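Local structure of flagellar biosynthetic protein FlhB (Aquifex aeolicus, 3B1S) at residues 14-26 and 54-68. The protein is probably required to form the rod of the flagellar basal body and, with FliI and FliH, may make up the flagellin export apparatus. Residues are numbered along the deposited sequence; the frame is centred on the assembly and turned at random.
Sequences KDKAPVVVAKGKG and YPAVEVGKEISPKFY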
loop_
_atom_site.group_PDB
_atom_site.type_symbol
_atom_site.label_atom_id
_atom_site.label_comp_id
_atom_site.label_asym_id
_atom_site.label_seq_id
_atom_site.Cartn_x
_atom_site.Cartn_y
_atom_site.Cartn_z
ATOM N N LYS D 14 7.488 -0.172 -17.233
ATOM C CA LYS D 14 7.161 1.227 -16.886
ATOM C C LYS D 14 7.642 1.910 -15.584
ATOM O O LYS D 14 8.267 2.952 -15.651
ATOM C CB LYS D 14 5.650 1.427 -16.954
ATOM C CG LYS D 14 5.222 2.842 -16.601
ATOM C CD LYS D 14 3.729 3.044 -16.761
ATOM C CE LYS D 14 3.392 4.514 -16.897
ATOM N NZ LYS D 14 1.973 4.722 -17.271
ATOM N N ASP D 15 7.425 1.313 -14.419
ATOM C CA ASP D 15 7.875 1.921 -13.156
ATOM C C ASP D 15 9.346 1.638 -12.805
ATOM O O ASP D 15 9.761 0.488 -12.650
ATOM C CB ASP D 15 6.961 1.524 -11.966
ATOM C CG ASP D 15 5.469 1.463 -12.326
ATOM O OD1 ASP D 15 4.675 2.049 -11.555
ATOM O OD2 ASP D 15 5.084 0.821 -13.347
ATOM N N LYS D 16 10.119 2.706 -12.662
ATOM C CA LYS D 16 11.495 2.572 -12.211
ATOM C C LYS D 16 11.521 1.975 -10.812
ATOM O O LYS D 16 12.435 1.229 -10.450
ATOM C CB LYS D 16 12.243 3.920 -12.269
ATOM C CG LYS D 16 12.771 4.237 -13.688
ATOM C CD LYS D 16 13.890 5.303 -13.718
ATOM C CE LYS D 16 14.293 5.617 -15.184
ATOM N NZ LYS D 16 15.479 6.531 -15.331
ATOM N N ALA D 17 10.490 2.304 -10.047
ATOM C CA ALA D 17 10.337 1.843 -8.685
ATOM C C ALA D 17 8.843 1.640 -8.351
ATOM O O ALA D 17 7.974 2.015 -9.148
ATOM C CB ALA D 17 11.013 2.825 -7.712
ATOM N N PRO D 18 8.550 0.999 -7.201
ATOM C CA PRO D 18 7.180 0.860 -6.676
ATOM C C PRO D 18 6.465 2.177 -6.247
ATOM O O PRO D 18 6.984 2.951 -5.442
ATOM C CB PRO D 18 7.383 -0.059 -5.477
ATOM C CG PRO D 18 8.633 -0.831 -5.812
ATOM C CD PRO D 18 9.496 0.128 -6.472
ATOM N N VAL D 19 5.283 2.393 -6.817
ATOM C CA VAL D 19 4.360 3.465 -6.475
ATOM C C VAL D 19 3.502 3.037 -5.275
ATOM O O VAL D 19 2.901 1.975 -5.296
ATOM C CB VAL D 19 3.373 3.727 -7.667
ATOM C CG1 VAL D 19 2.576 5.002 -7.473
ATOM C CG2 VAL D 19 4.108 3.794 -8.976
ATOM N N VAL D 20 3.412 3.867 -4.245
ATOM C CA VAL D 20 2.497 3.588 -3.143
ATOM C C VAL D 20 1.083 3.916 -3.564
ATOM O O VAL D 20 0.760 5.069 -3.715
ATOM C CB VAL D 20 2.794 4.476 -1.935
ATOM C CG1 VAL D 20 2.001 4.004 -0.729
ATOM C CG2 VAL D 20 4.286 4.534 -1.644
ATOM N N VAL D 21 0.227 2.925 -3.765
ATOM C CA VAL D 21 -1.133 3.258 -4.183
ATOM C C VAL D 21 -2.124 3.431 -3.030
ATOM O O VAL D 21 -3.192 3.991 -3.212
ATOM C CB VAL D 21 -1.694 2.317 -5.280
ATOM C CG1 VAL D 21 -0.579 1.795 -6.136
ATOM C CG2 VAL D 21 -2.530 1.177 -4.711
ATOM N N ALA D 22 -1.754 2.957 -1.846
ATOM C CA ALA D 22 -2.567 3.099 -0.653
ATOM C C ALA D 22 -1.669 2.917 0.564
ATOM O O ALA D 22 -0.672 2.202 0.482
ATOM C CB ALA D 22 -3.632 2.073 -0.661
ATOM N N LYS D 23 -1.989 3.596 1.669
ATOM C CA LYS D 23 -1.459 3.246 2.997
ATOM C C LYS D 23 -2.626 3.271 4.016
ATOM O O LYS D 23 -3.608 3.965 3.779
ATOM C CB LYS D 23 -0.265 4.129 3.382
ATOM C CG LYS D 23 -0.579 5.580 3.732
ATOM C CD LYS D 23 0.662 6.286 4.264
ATOM C CE LYS D 23 0.471 7.805 4.357
ATOM N NZ LYS D 23 1.662 8.473 4.994
ATOM N N GLY D 24 -2.541 2.500 5.105
ATOM C CA GLY D 24 -3.709 2.267 5.971
ATOM C C GLY D 24 -3.499 1.798 7.405
ATOM O O GLY D 24 -2.689 0.897 7.667
ATOM N N LYS D 25 -4.233 2.408 8.342
ATOM C CA LYS D 25 -4.253 1.946 9.742
ATOM C C LYS D 25 -5.675 1.519 10.102
ATOM O O LYS D 25 -6.657 2.023 9.495
ATOM C CB LYS D 25 -3.790 3.039 10.708
ATOM C CG LYS D 25 -2.351 3.454 10.568
ATOM C CD LYS D 25 -2.264 4.983 10.709
ATOM C CE LYS D 25 -0.847 5.572 10.435
ATOM N NZ LYS D 25 -0.891 7.020 9.921
ATOM N N GLY D 26 -5.793 0.604 11.069
ATOM C CA GLY D 26 -7.112 0.198 11.557
ATOM C C GLY D 26 -7.999 -0.437 10.490
ATOM O O GLY D 26 -7.614 -1.445 9.872
ATOM N N TYR D 54 5.672 3.433 6.533
ATOM C CA TYR D 54 4.434 4.214 6.614
ATOM C C TYR D 54 4.582 5.748 6.620
ATOM O O TYR D 54 4.041 6.427 5.730
ATOM C CB TYR D 54 3.594 3.772 7.821
ATOM C CG TYR D 54 2.124 4.019 7.617
ATOM C CD1 TYR D 54 1.244 2.954 7.512
ATOM C CD2 TYR D 54 1.612 5.316 7.486
ATOM C CE1 TYR D 54 -0.094 3.152 7.302
ATOM C CE2 TYR D 54 0.262 5.525 7.275
ATOM C CZ TYR D 54 -0.578 4.429 7.182
ATOM O OH TYR D 54 -1.916 4.579 6.976
ATOM N N PRO D 55 5.283 6.310 7.638
ATOM C CA PRO D 55 5.383 7.770 7.682
ATOM C C PRO D 55 6.229 8.271 6.534
ATOM O O PRO D 55 6.140 9.437 6.158
ATOM C CB PRO D 55 6.100 8.029 9.014
ATOM C CG PRO D 55 5.859 6.774 9.845
ATOM C CD PRO D 55 5.942 5.694 8.811
ATOM N N ALA D 56 7.014 7.359 5.972
ATOM C CA ALA D 56 8.069 7.698 5.039
ATOM C C ALA D 56 7.561 8.213 3.691
ATOM O O ALA D 56 8.142 9.125 3.099
ATOM C CB ALA D 56 8.995 6.503 4.849
ATOM N N VAL D 57 6.548 7.536 3.180
ATOM C CA VAL D 57 6.027 7.807 1.865
ATOM C C VAL D 57 4.602 8.241 1.790
ATOM O O VAL D 57 3.941 8.374 2.793
ATOM C CB VAL D 57 6.218 6.615 0.969
ATOM C CG1 VAL D 57 7.670 6.494 0.588
ATOM C CG2 VAL D 57 5.773 5.384 1.674
ATOM N N GLU D 58 4.141 8.486 0.575
ATOM C CA GLU D 58 2.817 8.999 0.402
ATOM C C GLU D 58 2.151 8.451 -0.844
ATOM O O GLU D 58 2.812 8.006 -1.784
ATOM C CB GLU D 58 2.864 10.528 0.374
ATOM C CG GLU D 58 3.477 11.127 -0.897
ATOM C CD GLU D 58 3.560 12.648 -0.848
ATOM O OE1 GLU D 58 4.075 13.177 0.165
ATOM O OE2 GLU D 58 3.108 13.313 -1.814
ATOM N N VAL D 59 0.830 8.534 -0.852
ATOM C CA VAL D 59 0.015 7.954 -1.901
ATOM C C VAL D 59 0.177 8.592 -3.276
ATOM O O VAL D 59 -0.106 9.770 -3.471
ATOM C CB VAL D 59 -1.445 7.967 -1.493
ATOM C CG1 VAL D 59 -2.313 7.291 -2.559
ATOM C CG2 VAL D 59 -1.596 7.287 -0.131
ATOM N N GLY D 60 0.604 7.772 -4.229
ATOM C CA GLY D 60 0.791 8.185 -5.609
ATOM C C GLY D 60 2.243 8.452 -5.950
ATOM O O GLY D 60 2.590 8.577 -7.109
ATOM N N LYS D 61 3.099 8.522 -4.946
ATOM C CA LYS D 61 4.496 8.792 -5.214
ATOM C C LYS D 61 5.491 7.633 -4.951
ATOM O O LYS D 61 5.599 7.117 -3.830
ATOM C CB LYS D 61 4.900 10.089 -4.523
ATOM C CG LYS D 61 4.150 11.286 -5.118
ATOM C CD LYS D 61 4.474 12.605 -4.417
ATOM C CE LYS D 61 3.594 13.735 -4.979
ATOM N NZ LYS D 61 4.213 15.068 -4.721
ATOM N N GLU D 62 6.341 7.377 -5.936
ATOM C CA GLU D 62 7.285 6.278 -5.933
ATOM C C GLU D 62 8.142 6.323 -4.719
ATOM O O GLU D 62 8.481 7.366 -4.233
ATOM C CB GLU D 62 8.244 6.408 -7.097
ATOM C CG GLU D 62 7.704 6.033 -8.414
ATOM C CD GLU D 62 8.757 6.087 -9.457
ATOM O OE1 GLU D 62 8.467 5.804 -10.620
ATOM O OE2 GLU D 62 9.889 6.421 -9.114
ATOM N N ILE D 63 8.464 5.153 -4.215
ATOM C CA ILE D 63 9.205 5.033 -2.980
ATOM C C ILE D 63 10.560 5.691 -3.162
ATOM O O ILE D 63 11.015 5.917 -4.286
ATOM C CB ILE D 63 9.336 3.556 -2.539
ATOM C CG1 ILE D 63 10.094 2.730 -3.580
ATOM C CG2 ILE D 63 7.968 2.954 -2.375
ATOM C CD1 ILE D 63 10.599 1.390 -3.097
ATOM N N SER D 64 11.145 6.007 -2.026
ATOM C CA SER D 64 12.501 6.525 -1.963
ATOM C C SER D 64 13.440 5.491 -2.533
ATOM O O SER D 64 13.223 4.287 -2.330
ATOM C CB SER D 64 12.915 6.787 -0.509
ATOM O OG SER D 64 12.146 7.793 0.074
ATOM N N PRO D 65 14.506 5.951 -3.302
ATOM C CA PRO D 65 15.661 5.100 -3.562
ATOM C C PRO D 65 16.142 4.316 -2.320
ATOM O O PRO D 65 16.407 3.113 -2.417
ATOM C CB PRO D 65 16.690 6.096 -4.089
ATOM C CG PRO D 65 15.829 7.030 -4.925
ATOM C CD PRO D 65 14.531 7.165 -4.146
ATOM N N LYS D 66 16.052 4.902 -1.146
ATOM C CA LYS D 66 16.524 4.191 0.008
ATOM C C LYS D 66 15.833 2.881 0.188
ATOM O O LYS D 66 16.479 1.873 0.372
ATOM C CB LYS D 66 16.167 4.986 1.242
ATOM C CG LYS D 66 15.751 4.091 2.376
ATOM C CD LYS D 66 16.178 4.626 3.728
ATOM C CE LYS D 66 16.507 3.482 4.681
ATOM N NZ LYS D 66 16.988 3.915 6.020
ATOM N N PHE D 67 14.535 2.849 0.027
ATOM C CA PHE D 67 13.815 1.616 0.256
ATOM C C PHE D 67 14.094 0.547 -0.760
ATOM O O PHE D 67 13.601 -0.542 -0.628
ATOM C CB PHE D 67 12.325 1.858 0.283
ATOM C CG PHE D 67 11.854 2.481 1.533
ATOM C CD1 PHE D 67 11.944 1.810 2.718
ATOM C CD2 PHE D 67 11.306 3.736 1.525
ATOM C CE1 PHE D 67 11.508 2.375 3.858
ATOM C CE2 PHE D 67 10.872 4.304 2.669
ATOM C CZ PHE D 67 10.970 3.627 3.834
ATOM N N TYR D 68 14.796 0.852 -1.829
ATOM C CA TYR D 68 14.867 -0.127 -2.906
ATOM C C TYR D 68 15.388 -1.449 -2.367
ATOM O O TYR D 68 15.034 -2.506 -2.884
ATOM C CB TYR D 68 15.694 0.353 -4.082
ATOM C CG TYR D 68 15.167 1.597 -4.754
ATOM C CD1 TYR D 68 15.989 2.341 -5.601
ATOM C CD2 TYR D 68 13.869 2.051 -4.536
ATOM C CE1 TYR D 68 15.533 3.506 -6.242
ATOM C CE2 TYR D 68 13.406 3.219 -5.168
ATOM C CZ TYR D 68 14.252 3.939 -6.018
ATOM O OH TYR D 68 13.830 5.083 -6.642
#
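Lys23 NZ is gripped by two backbone carbonyls, each at 3.2 Å: Tyr54 O and Val57 O. Val57 O takes its bond nearly head-on. At Tyr54 O the donor is tilted 32° from the carbonyl plane. The chain of Lys23 is extended beyond CG, which carries NZ past the Tyr54 ring to these oxygens. Its CB lies over one face of that ring. Lys25 CE covers the opposite face, 3.7 Å from the ring centroid, brought there by a bend at chi2 (139°). An alanine in place of Lys23 would probably leave both carbonyls without this donor and strip the aliphatic cover beyond CB from that face of the tyrosine. In this C-terminal domain of FlhB, strand 19-25 pairs antiparallel with strand 4-9, and its other edge meets the loop leading from helix 47-53 to helix 68-84. Two backbone bonds fasten that loop: Gly60 N to Val20 O at 2.8 Å, and Ile63 N to Pro18 O at 2.9 Å. Gly60 sits within a type II turn from Glu58 to Lys61, and Ile63 follows just after it. Val20 CG2 packs on Val57 CG2 at 3.7 Å and also meets Ile63 CG2. Pro18 CD touches Ile63 CD1 at 3.8 Å, and both residues reach Val71 of helix 68-84.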